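Local coordinates for protein purine nucleoside phosphorylase (Grouper iridovirus, PDB 3KHS) that probably catalyses the reversible phosphorolysis of purine nucleosides to a free purine base and ribose 1-phosphate in purine salvage, at residues B[24-38]-B[262-276]. Sequence-based numbering, arbitrary orientation.
Sequences LGIVCGSGLGKIGDS and EEASARMTALVKLVI. With PO4 (phosphate ion), chain G.
Ile-35 and Thr-269, their CA atoms 4.9 Å apart, meet where the helically coiled residues 33-38, following the type II turn of Gly-29 to Leu-32, settle on helix 262-276. The two side chains run past each other in opposite directions, CG1 of Ile-35 brushing OG1 of Thr-269. With CG1 anti to its carbonyl carbon (chi1 -60°) and the chain extended, Ile-35 rests CD1 against Met-268 and Val-272, 3.9 Å from CG of Met-268. Leu-32 adds CD2 to the same methionine.

OG1 of Thr-269 donates to O of Ser-265 at 2.7 Å, tilted 35° from the carbonyl plane, on the face opposite Thr-269 N. This leaves CG2 facing OG of Ser-38, which also lies against CD of Lys-273. No hydrogen bond crosses the contact, and the buried OG of Ser-265 has no polar partner, packing on CB and CG of Lys-34. At the solvent-exposed margin, Lys-34 and Glu-262 cross nearly at right angles, NZ and OE2 4.3 Å apart, too far for a salt bridge.

Farther along, CD1 of Ile-276 meets CD2 of Leu-24 at 3.5 Å and CD1 of Ile-26. The strand and helix run almost antiparallel (167°), apolar side chains between them. In the turn that follows, Ser-30 binds phosphate, probably from the crystallisation liquor, through N and OG, with Arg-81, His-83, Ala-113 and Ser-217, consistent with the family's site for the phosphate substrate. Strand 24-28 lies between parallel strands 73-79 and 107-116; helix 257-279 also packs on strand 231-241 and helix 165-178.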
loop_
_atom_site.group_PDB
_atom_site.type_symbol
_atom_site.label_atom_id
_atom_site.label_comp_id
_atom_site.label_asym_id
_atom_site.label_seq_id
_atom_site.Cartn_x
_atom_site.Cartn_y
_atom_site.Cartn_z
ATOM N N LEU B 24 -21.176 23.066 11.724
ATOM C CA LEU B 24 -21.295 21.639 11.485
ATOM C C LEU B 24 -21.127 21.334 10.000
ATOM O O LEU B 24 -21.675 22.032 9.136
ATOM C CB LEU B 24 -22.651 21.094 11.938
ATOM C CG LEU B 24 -22.797 19.611 11.552
ATOM C CD1 LEU B 24 -22.886 18.763 12.789
ATOM C CD2 LEU B 24 -24.000 19.429 10.684
ATOM N N GLY B 25 -20.380 20.281 9.703
ATOM C CA GLY B 25 -20.171 19.905 8.313
ATOM C C GLY B 25 -20.769 18.551 7.953
ATOM O O GLY B 25 -20.868 17.651 8.783
ATOM N N ILE B 26 -21.170 18.397 6.702
ATOM C CA ILE B 26 -21.753 17.140 6.246
ATOM C C ILE B 26 -21.112 16.742 4.916
ATOM O O ILE B 26 -20.928 17.586 4.046
ATOM C CB ILE B 26 -23.289 17.251 5.981
ATOM C CG1 ILE B 26 -24.001 17.883 7.175
ATOM C CG2 ILE B 26 -23.875 15.854 5.671
ATOM C CD1 ILE B 26 -25.437 18.262 6.878
ATOM N N VAL B 27 -20.783 15.458 4.771
ATOM C CA VAL B 27 -20.203 14.930 3.534
ATOM C C VAL B 27 -21.197 13.874 3.064
ATOM O O VAL B 27 -21.423 12.892 3.773
ATOM C CB VAL B 27 -18.850 14.206 3.779
ATOM C CG1 VAL B 27 -18.202 13.818 2.433
ATOM C CG2 VAL B 27 -17.920 15.075 4.564
ATOM N N CYS B 28 -21.800 14.069 1.893
ATOM C CA CYS B 28 -22.745 13.092 1.363
ATOM C C CYS B 28 -22.054 12.027 0.515
ATOM O O CYS B 28 -21.366 12.335 -0.472
ATOM C CB CYS B 28 -23.799 13.768 0.491
ATOM S SG CYS B 28 -24.701 15.030 1.352
ATOM N N GLY B 29 -22.262 10.770 0.885
ATOM C CA GLY B 29 -21.666 9.686 0.136
ATOM C C GLY B 29 -22.424 9.376 -1.133
ATOM O O GLY B 29 -23.248 10.181 -1.582
ATOM N N SER B 30 -22.163 8.201 -1.706
ATOM C CA SER B 30 -22.835 7.819 -2.947
ATOM C C SER B 30 -24.352 7.658 -2.837
ATOM O O SER B 30 -24.839 6.876 -2.023
ATOM C CB SER B 30 -22.228 6.532 -3.501
ATOM O OG SER B 30 -20.892 6.763 -3.869
ATOM N N GLY B 31 -25.074 8.402 -3.680
ATOM C CA GLY B 31 -26.526 8.361 -3.692
ATOM C C GLY B 31 -27.188 9.014 -2.484
ATOM O O GLY B 31 -28.406 8.936 -2.315
ATOM N N LEU B 32 -26.397 9.668 -1.644
ATOM C CA LEU B 32 -26.939 10.300 -0.451
ATOM C C LEU B 32 -27.004 11.832 -0.571
ATOM O O LEU B 32 -27.033 12.546 0.428
ATOM C CB LEU B 32 -26.085 9.878 0.746
ATOM C CG LEU B 32 -26.020 8.359 0.904
ATOM C CD1 LEU B 32 -25.040 7.979 2.020
ATOM C CD2 LEU B 32 -27.437 7.831 1.207
ATOM N N GLY B 33 -27.028 12.321 -1.806
ATOM C CA GLY B 33 -27.095 13.752 -2.052
ATOM C C GLY B 33 -28.309 14.448 -1.459
ATOM O O GLY B 33 -28.195 15.523 -0.868
ATOM N N LYS B 34 -29.477 13.841 -1.612
ATOM C CA LYS B 34 -30.711 14.424 -1.096
ATOM C C LYS B 34 -30.554 15.045 0.294
ATOM O O LYS B 34 -31.272 15.964 0.639
ATOM C CB LYS B 34 -31.814 13.360 -1.069
ATOM C CG LYS B 34 -32.228 12.826 -2.435
ATOM C CD LYS B 34 -33.389 13.614 -3.046
ATOM C CE LYS B 34 -33.848 12.978 -4.371
ATOM N NZ LYS B 34 -35.049 13.638 -4.996
ATOM N N ILE B 35 -29.616 14.540 1.085
ATOM C CA ILE B 35 -29.396 15.057 2.423
ATOM C C ILE B 35 -29.241 16.577 2.401
ATOM O O ILE B 35 -29.640 17.267 3.338
ATOM C CB ILE B 35 -28.102 14.471 3.042
ATOM C CG1 ILE B 35 -28.177 12.953 3.136
ATOM C CG2 ILE B 35 -27.872 15.057 4.422
ATOM C CD1 ILE B 35 -26.980 12.342 3.870
ATOM N N GLY B 36 -28.649 17.081 1.320
ATOM C CA GLY B 36 -28.402 18.503 1.174
ATOM C C GLY B 36 -29.619 19.397 1.066
ATOM O O GLY B 36 -29.575 20.554 1.481
ATOM N N ASP B 37 -30.701 18.874 0.500
ATOM C CA ASP B 37 -31.925 19.641 0.352
ATOM C C ASP B 37 -32.445 20.027 1.728
ATOM O O ASP B 37 -33.299 20.896 1.853
ATOM C CB ASP B 37 -32.996 18.817 -0.358
ATOM C CG ASP B 37 -32.513 18.220 -1.666
ATOM O OD1 ASP B 37 -31.631 18.836 -2.328
ATOM O OD2 ASP B 37 -33.039 17.135 -2.029
ATOM N N SER B 38 -31.926 19.377 2.758
ATOM C CA SER B 38 -32.351 19.663 4.113
ATOM C C SER B 38 -31.868 21.005 4.654
ATOM O O SER B 38 -32.335 21.458 5.699
ATOM C CB SER B 38 -31.875 18.556 5.042
ATOM O OG SER B 38 -32.568 17.364 4.748
ATOM N N GLU B 262 -33.729 5.374 -3.064
ATOM C CA GLU B 262 -34.539 6.482 -2.585
ATOM C C GLU B 262 -35.016 6.340 -1.145
ATOM O O GLU B 262 -35.115 7.334 -0.424
ATOM C CB GLU B 262 -35.729 6.720 -3.516
ATOM C CG GLU B 262 -35.470 7.799 -4.571
ATOM C CD GLU B 262 -34.924 9.107 -3.974
ATOM O OE1 GLU B 262 -35.565 9.662 -3.046
ATOM O OE2 GLU B 262 -33.854 9.581 -4.438
ATOM N N GLU B 263 -35.307 5.114 -0.726
ATOM C CA GLU B 263 -35.742 4.876 0.636
ATOM C C GLU B 263 -34.537 5.071 1.532
ATOM O O GLU B 263 -34.636 5.666 2.606
ATOM C CB GLU B 263 -36.265 3.455 0.775
ATOM C CG GLU B 263 -36.989 3.195 2.079
ATOM C CD GLU B 263 -37.892 1.983 1.986
ATOM O OE1 GLU B 263 -38.737 1.956 1.056
ATOM O OE2 GLU B 263 -37.761 1.067 2.832
ATOM N N ALA B 264 -33.393 4.575 1.079
ATOM C CA ALA B 264 -32.169 4.719 1.850
ATOM C C ALA B 264 -31.906 6.213 2.074
ATOM O O ALA B 264 -31.609 6.656 3.185
ATOM C CB ALA B 264 -31.006 4.075 1.108
ATOM N N SER B 265 -32.044 6.982 1.005
ATOM C CA SER B 265 -31.818 8.415 1.035
ATOM C C SER B 265 -32.718 9.127 2.057
ATOM O O SER B 265 -32.261 9.969 2.840
ATOM C CB SER B 265 -32.059 8.974 -0.366
ATOM O OG SER B 265 -31.618 10.305 -0.462
ATOM N N ALA B 266 -33.999 8.793 2.042
ATOM C CA ALA B 266 -34.930 9.402 2.963
ATOM C C ALA B 266 -34.578 9.037 4.407
ATOM O O ALA B 266 -34.502 9.928 5.258
ATOM C CB ALA B 266 -36.333 8.980 2.625
ATOM N N ARG B 267 -34.348 7.749 4.680
ATOM C CA ARG B 267 -34.000 7.289 6.028
ATOM C C ARG B 267 -32.734 7.979 6.542
ATOM O O ARG B 267 -32.689 8.456 7.676
ATOM C CB ARG B 267 -33.759 5.767 6.057
ATOM C CG ARG B 267 -34.883 4.870 5.501
ATOM C CD ARG B 267 -34.579 3.383 5.714
ATOM N NE ARG B 267 -35.067 2.940 7.019
ATOM C CZ ARG B 267 -35.105 1.674 7.444
ATOM N NH1 ARG B 267 -34.677 0.676 6.666
ATOM N NH2 ARG B 267 -35.583 1.402 8.657
ATOM N N MET B 268 -31.707 8.009 5.699
ATOM C CA MET B 268 -30.432 8.611 6.063
ATOM C C MET B 268 -30.599 10.099 6.333
ATOM O O MET B 268 -30.021 10.621 7.275
ATOM C CB MET B 268 -29.407 8.389 4.945
ATOM C CG MET B 268 -27.991 8.845 5.300
ATOM S SD MET B 268 -27.205 7.983 6.685
ATOM C CE MET B 268 -26.555 6.454 5.810
ATOM N N THR B 269 -31.391 10.774 5.505
ATOM C CA THR B 269 -31.645 12.196 5.685
ATOM C C THR B 269 -32.309 12.459 7.028
ATOM O O THR B 269 -31.928 13.388 7.739
ATOM C CB THR B 269 -32.568 12.750 4.597
ATOM O OG1 THR B 269 -31.954 12.588 3.309
ATOM C CG2 THR B 269 -32.840 14.237 4.850
ATOM N N ALA B 270 -33.312 11.646 7.368
ATOM C CA ALA B 270 -34.008 11.783 8.638
ATOM C C ALA B 270 -33.039 11.582 9.796
ATOM O O ALA B 270 -33.014 12.371 10.748
ATOM C CB ALA B 270 -35.131 10.769 8.721
ATOM N N LEU B 271 -32.241 10.521 9.715
ATOM C CA LEU B 271 -31.261 10.210 10.761
ATOM C C LEU B 271 -30.291 11.367 11.000
ATOM O O LEU B 271 -30.055 11.761 12.136
ATOM C CB LEU B 271 -30.468 8.943 10.392
ATOM C CG LEU B 271 -29.309 8.483 11.311
ATOM C CD1 LEU B 271 -29.803 8.251 12.704
ATOM C CD2 LEU B 271 -28.689 7.192 10.802
ATOM N N VAL B 272 -29.718 11.894 9.923
ATOM C CA VAL B 272 -28.778 13.003 10.014
ATOM C C VAL B 272 -29.426 14.246 10.647
ATOM O O VAL B 272 -28.809 14.914 11.480
ATOM C CB VAL B 272 -28.198 13.367 8.580
ATOM C CG1 VAL B 272 -27.320 14.615 8.649
ATOM C CG2 VAL B 272 -27.338 12.218 8.060
ATOM N N LYS B 273 -30.669 14.544 10.255
ATOM C CA LYS B 273 -31.378 15.699 10.796
ATOM C C LYS B 273 -31.609 15.552 12.291
ATOM O O LYS B 273 -31.298 16.470 13.066
ATOM C CB LYS B 273 -32.710 15.904 10.072
ATOM C CG LYS B 273 -32.531 16.237 8.604
ATOM C CD LYS B 273 -33.846 16.541 7.878
ATOM C CE LYS B 273 -34.599 17.704 8.520
ATOM N NZ LYS B 273 -35.822 18.075 7.736
ATOM N N LEU B 274 -32.121 14.394 12.707
ATOM C CA LEU B 274 -32.377 14.168 14.126
ATOM C C LEU B 274 -31.077 14.251 14.909
ATOM O O LEU B 274 -31.058 14.737 16.038
ATOM C CB LEU B 274 -33.030 12.798 14.362
ATOM C CG LEU B 274 -34.143 12.703 15.427
ATOM C CD1 LEU B 274 -34.331 11.235 15.773
ATOM C CD2 LEU B 274 -33.804 13.515 16.700
ATOM N N VAL B 275 -29.992 13.777 14.308
ATOM C CA VAL B 275 -28.682 13.787 14.963
ATOM C C VAL B 275 -28.208 15.230 15.155
ATOM O O VAL B 275 -27.615 15.585 16.176
ATOM C CB VAL B 275 -27.630 12.993 14.119
ATOM C CG1 VAL B 275 -26.236 13.256 14.622
ATOM C CG2 VAL B 275 -27.918 11.508 14.204
ATOM N N ILE B 276 -28.480 16.058 14.159
ATOM C CA ILE B 276 -28.082 17.444 14.213
ATOM C C ILE B 276 -28.902 18.142 15.297
ATOM O O ILE B 276 -28.408 19.040 15.978
ATOM C CB ILE B 276 -28.275 18.118 12.830
ATOM C CG1 ILE B 276 -27.203 17.592 11.865
ATOM C CG2 ILE B 276 -28.231 19.639 12.959
ATOM C CD1 ILE B 276 -27.284 18.144 10.443
HETATM P P PO4 G . -18.796 6.556 -1.117
HETATM O O1 PO4 G . -20.150 6.691 -0.517
HETATM O O2 PO4 G . -18.219 7.914 -1.370
HETATM O O3 PO4 G . -17.895 5.821 -0.182
HETATM O O4 PO4 G . -18.903 5.806 -2.397
#